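Local coordinates for porin (Rhodobacter capsulatus, PDB 2POR), which forms trimeric outer-membrane channels through which small hydrophilic solutes of up to about 0.6 kDa diffuse passively, at residues T256-S268 with I277-S289. Residues are numbered along the deposited sequence; the frame is centred on the assembly and turned at random.
With C8E ((hydroxyethyloxy)tri(ethyloxy)octane), chain F; C8E ((hydroxyethyloxy)tri(ethyloxy)octane), chain E; C8E ((hydroxyethyloxy)tri(ethyloxy)octane), chain G.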
loop_
_atom_site.group_PDB
_atom_site.type_symbol
_atom_site.label_atom_id
_atom_site.label_comp_id
_atom_site.label_asym_id
_atom_site.label_seq_id
_atom_site.Cartn_x
_atom_site.Cartn_y
_atom_site.Cartn_z
ATOM N N THR A 256 -2.681 -42.511 10.175
ATOM C CA THR A 256 -3.382 -42.982 8.992
ATOM C C THR A 256 -3.016 -42.126 7.789
ATOM O O THR A 256 -3.410 -42.520 6.694
ATOM C CB THR A 256 -4.976 -42.999 9.093
ATOM O OG1 THR A 256 -5.459 -41.687 8.969
ATOM C CG2 THR A 256 -5.485 -43.571 10.398
ATOM N N ILE A 257 -2.281 -40.997 7.845
ATOM C CA ILE A 257 -1.985 -40.210 6.641
ATOM C C ILE A 257 -0.526 -40.422 6.378
ATOM O O ILE A 257 -0.195 -41.245 5.534
ATOM C CB ILE A 257 -2.249 -38.671 6.807
ATOM C CG1 ILE A 257 -3.664 -38.426 7.332
ATOM C CG2 ILE A 257 -1.929 -37.969 5.491
ATOM C CD1 ILE A 257 -4.825 -39.066 6.594
ATOM N N ASP A 258 0.381 -39.773 7.108
ATOM C CA ASP A 258 1.796 -39.903 6.834
ATOM C C ASP A 258 2.598 -39.204 7.965
ATOM O O ASP A 258 1.994 -38.646 8.880
ATOM C CB ASP A 258 2.103 -39.261 5.470
ATOM C CG ASP A 258 3.329 -39.855 4.745
ATOM O OD1 ASP A 258 4.023 -40.752 5.271
ATOM O OD2 ASP A 258 3.599 -39.416 3.621
ATOM N N ASP A 259 3.925 -39.284 7.895
ATOM C CA ASP A 259 4.858 -38.639 8.795
ATOM C C ASP A 259 5.912 -37.972 7.934
ATOM O O ASP A 259 6.079 -38.320 6.762
ATOM C CB ASP A 259 5.546 -39.629 9.739
ATOM C CG ASP A 259 6.258 -40.816 9.090
ATOM O OD1 ASP A 259 7.328 -40.653 8.522
ATOM O OD2 ASP A 259 5.729 -41.920 9.158
ATOM N N VAL A 260 6.602 -36.970 8.461
ATOM C CA VAL A 260 7.681 -36.320 7.743
ATOM C C VAL A 260 8.636 -35.811 8.836
ATOM O O VAL A 260 8.217 -35.492 9.959
ATOM C CB VAL A 260 7.072 -35.170 6.861
ATOM C CG1 VAL A 260 6.303 -34.125 7.681
ATOM C CG2 VAL A 260 8.214 -34.562 6.070
ATOM N N THR A 261 9.920 -35.850 8.507
ATOM C CA THR A 261 10.980 -35.261 9.296
ATOM C C THR A 261 11.571 -34.192 8.377
ATOM O O THR A 261 11.906 -34.451 7.210
ATOM C CB THR A 261 12.048 -36.319 9.669
ATOM O OG1 THR A 261 11.386 -37.241 10.548
ATOM C CG2 THR A 261 13.318 -35.697 10.294
ATOM N N TYR A 262 11.686 -32.971 8.893
ATOM C CA TYR A 262 12.167 -31.837 8.117
ATOM C C TYR A 262 13.170 -31.102 9.009
ATOM O O TYR A 262 13.084 -31.132 10.247
ATOM C CB TYR A 262 10.965 -30.950 7.714
ATOM C CG TYR A 262 9.872 -30.594 8.728
ATOM C CD1 TYR A 262 8.987 -31.523 9.282
ATOM C CD2 TYR A 262 9.710 -29.259 9.061
ATOM C CE1 TYR A 262 7.963 -31.118 10.139
ATOM C CE2 TYR A 262 8.682 -28.843 9.913
ATOM C CZ TYR A 262 7.814 -29.770 10.445
ATOM O OH TYR A 262 6.792 -29.325 11.248
ATOM N N TYR A 263 14.173 -30.534 8.391
ATOM C CA TYR A 263 15.264 -29.978 9.154
ATOM C C TYR A 263 15.984 -28.891 8.352
ATOM O O TYR A 263 15.794 -28.742 7.142
ATOM C CB TYR A 263 16.199 -31.151 9.542
ATOM C CG TYR A 263 16.847 -31.766 8.329
ATOM C CD1 TYR A 263 18.005 -31.158 7.866
ATOM C CD2 TYR A 263 16.233 -32.819 7.667
ATOM C CE1 TYR A 263 18.586 -31.558 6.701
ATOM C CE2 TYR A 263 16.813 -33.231 6.490
ATOM C CZ TYR A 263 17.973 -32.585 6.023
ATOM O OH TYR A 263 18.530 -32.917 4.794
ATOM N N GLY A 264 16.887 -28.144 8.970
ATOM C CA GLY A 264 17.638 -27.085 8.324
ATOM C C GLY A 264 18.844 -26.753 9.199
ATOM O O GLY A 264 18.870 -27.028 10.408
ATOM N N LEU A 265 19.812 -26.173 8.532
ATOM C CA LEU A 265 21.109 -25.880 9.102
ATOM C C LEU A 265 21.556 -24.578 8.427
ATOM O O LEU A 265 21.552 -24.460 7.180
ATOM C CB LEU A 265 22.097 -27.011 8.744
ATOM C CG LEU A 265 23.000 -27.694 9.751
ATOM C CD1 LEU A 265 23.872 -26.674 10.491
ATOM C CD2 LEU A 265 22.116 -28.471 10.720
ATOM N N GLY A 266 21.934 -23.567 9.210
ATOM C CA GLY A 266 22.424 -22.335 8.608
ATOM C C GLY A 266 23.377 -21.560 9.503
ATOM O O GLY A 266 23.569 -21.881 10.683
ATOM N N ALA A 267 23.949 -20.522 8.932
ATOM C CA ALA A 267 24.860 -19.686 9.672
ATOM C C ALA A 267 24.664 -18.244 9.314
ATOM O O ALA A 267 24.165 -17.943 8.225
ATOM C CB ALA A 267 26.291 -20.005 9.333
ATOM N N SER A 268 25.090 -17.364 10.209
ATOM C CA SER A 268 25.169 -15.961 9.875
ATOM C C SER A 268 26.450 -15.378 10.427
ATOM O O SER A 268 26.989 -15.859 11.425
ATOM C CB SER A 268 23.972 -15.192 10.437
ATOM O OG SER A 268 23.509 -15.641 11.695
ATOM N N ILE A 277 25.702 -11.526 6.757
ATOM C CA ILE A 277 25.740 -12.427 5.614
ATOM C C ILE A 277 25.080 -13.668 6.184
ATOM O O ILE A 277 25.436 -14.099 7.295
ATOM C CB ILE A 277 27.198 -12.686 5.216
ATOM C CG1 ILE A 277 27.817 -11.428 4.704
ATOM C CG2 ILE A 277 27.276 -13.736 4.107
ATOM C CD1 ILE A 277 29.340 -11.623 4.569
ATOM N N VAL A 278 24.070 -14.258 5.526
ATOM C CA VAL A 278 23.286 -15.379 6.083
ATOM C C VAL A 278 23.111 -16.424 4.975
ATOM O O VAL A 278 22.860 -16.071 3.818
ATOM C CB VAL A 278 21.870 -14.925 6.540
ATOM C CG1 VAL A 278 21.244 -16.032 7.334
ATOM C CG2 VAL A 278 21.921 -13.672 7.375
ATOM N N GLY A 279 23.214 -17.704 5.270
ATOM C CA GLY A 279 23.039 -18.750 4.276
ATOM C C GLY A 279 22.536 -19.982 4.994
ATOM O O GLY A 279 22.653 -20.072 6.223
ATOM N N GLY A 280 21.955 -20.963 4.313
ATOM C CA GLY A 280 21.425 -22.132 4.995
ATOM C C GLY A 280 20.978 -23.180 3.987
ATOM O O GLY A 280 20.989 -22.944 2.779
ATOM N N ILE A 281 20.601 -24.305 4.533
ATOM C CA ILE A 281 20.236 -25.475 3.776
ATOM C C ILE A 281 18.996 -26.000 4.484
ATOM O O ILE A 281 18.900 -25.909 5.715
ATOM C CB ILE A 281 21.542 -26.358 3.830
ATOM C CG1 ILE A 281 21.808 -26.638 2.421
ATOM C CG2 ILE A 281 21.524 -27.651 4.628
ATOM C CD1 ILE A 281 22.693 -25.544 1.843
ATOM N N ALA A 282 17.978 -26.514 3.776
ATOM C CA ALA A 282 16.817 -27.090 4.443
ATOM C C ALA A 282 16.244 -28.216 3.563
ATOM O O ALA A 282 16.360 -28.211 2.322
ATOM C CB ALA A 282 15.706 -26.063 4.655
ATOM N N ASP A 283 15.627 -29.202 4.208
ATOM C CA ASP A 283 15.031 -30.329 3.511
ATOM C C ASP A 283 14.066 -31.114 4.359
ATOM O O ASP A 283 13.809 -30.804 5.533
ATOM C CB ASP A 283 16.133 -31.245 3.045
ATOM C CG ASP A 283 15.790 -32.064 1.812
ATOM O OD1 ASP A 283 14.684 -31.991 1.236
ATOM O OD2 ASP A 283 16.708 -32.776 1.436
ATOM N N ASN A 284 13.452 -32.117 3.750
ATOM C CA ASN A 284 12.674 -33.039 4.540
ATOM C C ASN A 284 12.923 -34.377 3.869
ATOM O O ASN A 284 13.543 -34.468 2.811
ATOM C CB ASN A 284 11.172 -32.706 4.529
ATOM C CG ASN A 284 10.538 -32.690 3.163
ATOM O OD1 ASN A 284 10.742 -33.568 2.326
ATOM N ND2 ASN A 284 9.768 -31.671 2.858
ATOM N N ASP A 285 12.449 -35.419 4.503
ATOM C CA ASP A 285 12.611 -36.768 3.975
ATOM C C ASP A 285 11.498 -37.275 3.043
ATOM O O ASP A 285 11.365 -38.481 2.817
ATOM C CB ASP A 285 12.761 -37.734 5.162
ATOM C CG ASP A 285 11.553 -37.915 6.074
ATOM O OD1 ASP A 285 10.518 -37.241 5.917
ATOM O OD2 ASP A 285 11.663 -38.751 6.973
ATOM N N LEU A 286 10.597 -36.453 2.533
ATOM C CA LEU A 286 9.589 -36.984 1.640
ATOM C C LEU A 286 10.304 -37.401 0.352
ATOM O O LEU A 286 11.442 -36.967 0.089
ATOM C CB LEU A 286 8.545 -35.930 1.364
ATOM C CG LEU A 286 7.707 -35.688 2.570
ATOM C CD1 LEU A 286 6.797 -34.576 2.197
ATOM C CD2 LEU A 286 6.950 -36.926 3.024
ATOM N N PRO A 287 9.677 -38.313 -0.436
ATOM C CA PRO A 287 10.231 -38.869 -1.674
ATOM C C PRO A 287 10.790 -37.925 -2.748
ATOM O O PRO A 287 11.927 -38.087 -3.208
ATOM C CB PRO A 287 9.085 -39.749 -2.177
ATOM C CG PRO A 287 7.838 -39.225 -1.488
ATOM C CD PRO A 287 8.419 -39.008 -0.109
ATOM N N ASN A 288 9.978 -36.955 -3.200
ATOM C CA ASN A 288 10.402 -35.996 -4.239
ATOM C C ASN A 288 11.512 -35.012 -3.815
ATOM O O ASN A 288 12.498 -34.852 -4.545
ATOM C CB ASN A 288 9.123 -35.206 -4.749
ATOM C CG ASN A 288 9.195 -33.681 -5.038
ATOM O OD1 ASN A 288 9.905 -33.177 -5.922
ATOM N ND2 ASN A 288 8.430 -32.860 -4.316
ATOM N N SER A 289 11.315 -34.394 -2.635
ATOM C CA SER A 289 12.104 -33.315 -2.082
ATOM C C SER A 289 13.595 -33.247 -2.330
ATOM O O SER A 289 14.389 -34.090 -1.885
ATOM C CB SER A 289 11.842 -33.289 -0.586
ATOM O OG SER A 289 10.438 -33.078 -0.418
HETATM C C1 C8E F . 25.488 -23.973 5.763
HETATM C C2 C8E F . 25.337 -22.506 5.311
HETATM C C3 C8E F . 25.726 -22.186 3.859
HETATM C C4 C8E F . 24.744 -22.598 2.755
HETATM C C5 C8E F . 25.310 -22.056 1.449
HETATM C C6 C8E F . 24.593 -22.559 0.211
HETATM C C7 C8E F . 25.500 -22.463 -1.029
HETATM C C8 C8E F . 25.477 -21.119 -1.773
HETATM O O9 C8E F . 26.588 -20.740 -2.625
HETATM C C10 C8E F . 26.466 -20.934 -4.056
HETATM C C11 C8E F . 26.171 -19.799 -5.055
HETATM O O12 C8E F . 26.449 -20.092 -6.438
HETATM C C13 C8E F . 25.305 -20.343 -7.279
HETATM C C14 C8E F . 25.104 -19.654 -8.652
HETATM O O15 C8E F . 24.654 -18.289 -8.808
HETATM C C16 C8E F . 23.465 -18.191 -9.611
HETATM C C17 C8E F . 23.048 -16.845 -10.185
HETATM O O18 C8E F . 21.872 -16.760 -10.985
HETATM C C19 C8E F . 22.194 -16.183 -12.252
HETATM C C20 C8E F . 22.263 -17.098 -13.471
HETATM O O21 C8E F . 22.735 -16.457 -14.656
HETATM C C1 C8E E . -1.232 -29.091 13.811
HETATM C C2 C8E E . -1.399 -28.305 12.534
HETATM C C3 C8E E . -0.146 -28.531 11.760
HETATM C C4 C8E E . -0.328 -27.663 10.548
HETATM C C5 C8E E . 0.999 -27.157 9.994
HETATM C C6 C8E E . 2.009 -28.245 9.646
HETATM C C7 C8E E . 3.164 -27.733 8.765
HETATM C C8 C8E E . 4.041 -28.938 8.550
HETATM O O9 C8E E . 5.024 -28.975 7.537
HETATM C C10 C8E E . 4.913 -30.148 6.738
HETATM C C11 C8E E . 6.135 -30.353 5.910
HETATM O O12 C8E E . 6.036 -31.018 4.661
HETATM C C13 C8E E . 5.852 -30.115 3.564
HETATM C C14 C8E E . 4.617 -30.331 2.679
HETATM O O15 C8E E . 4.398 -31.634 2.095
HETATM C C16 C8E E . 4.306 -31.649 0.652
HETATM C C17 C8E E . 5.454 -32.320 -0.144
HETATM O O18 C8E E . 5.368 -32.833 -1.503
HETATM C C19 C8E E . 4.828 -34.186 -1.570
HETATM C C20 C8E E . 5.707 -35.305 -2.174
HETATM O O21 C8E E . 7.092 -35.007 -1.948
HETATM C C1 C8E G . 25.741 -13.793 -11.176
HETATM C C2 C8E G . 25.665 -14.033 -9.651
HETATM C C3 C8E G . 25.149 -12.779 -8.979
HETATM C C4 C8E G . 25.084 -12.944 -7.473
HETATM C C5 C8E G . 24.582 -11.637 -6.874
HETATM C C6 C8E G . 24.607 -11.658 -5.354
HETATM C C7 C8E G . 24.001 -10.377 -4.820
HETATM C C8 C8E G . 23.953 -10.319 -3.301
HETATM O O9 C8E G . 25.146 -10.092 -2.553
HETATM C C10 C8E G . 25.329 -11.003 -1.451
HETATM C C11 C8E G . 25.993 -12.387 -1.607
HETATM O O12 C8E G . 26.408 -13.103 -0.426
HETATM C C13 C8E G . 27.830 -13.032 -0.171
HETATM C C14 C8E G . 28.499 -11.956 0.715
HETATM O O15 C8E G . 28.435 -10.556 0.358
HETATM C C16 C8E G . 28.914 -9.657 1.381
HETATM C C17 C8E G . 30.022 -8.608 1.143
HETATM O O18 C8E G . 31.402 -8.960 1.023
HETATM C C19 C8E G . 32.043 -9.001 2.303
HETATM C C20 C8E G . 33.085 -7.940 2.684
HETATM O O21 C8E G . 33.562 -8.071 4.026
HETATM O O HOH W 1 9.752 -39.168 9.242
#
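With CG set between its backbone N and carbonyl carbon (chi1 66°), Tyr263 swings its ring across to Asp283, whose own CG runs anti to the backbone N. The ring runs alongside the carboxylate arm, both projecting from the same face of the sheet, with ring and carboxylate planes 54° apart; Tyr263 OH comes 3.4 Å from Asp283 CB, and Asp283 O lies over one ring face. Their backbones form a hydrogen-bonded antiparallel pair, Tyr263 N to Asp283 O at 2.9 Å, and the ladder runs on through Leu265–Ile281 and Ala267–Gly279. Between these, Gly266 and Gly280 bring their CA atoms to 3.8 Å with no side chain on either. Just past the end of strand 275-284, Asp285 OD1 takes the place of a backbone carbonyl: Thr261 N meets it at 3.0 Å, almost straight (175°) but from above the carboxylate plane, while Asp285 N returns a bond to Thr261 O. A water joins Asp285 OD2 to Thr261 OG1 and Asp259 OD1. Val260 CG2 packs 3.7 Å from Leu286 CG. Asn284 OD1 closes the turn after the strand, accepting from Leu286 N (an Asx turn) and Ser289 OG. One C8E detergent lays its octyl tail against Gly279 O, Gly280 N and Ile281 CD1. The contact pairs the two strands of a beta hairpin in the 16-stranded antiparallel porin barrel, with 258-272 bonded on its other edge to strand 243-254 and 275-284 flanked by strand 292-300.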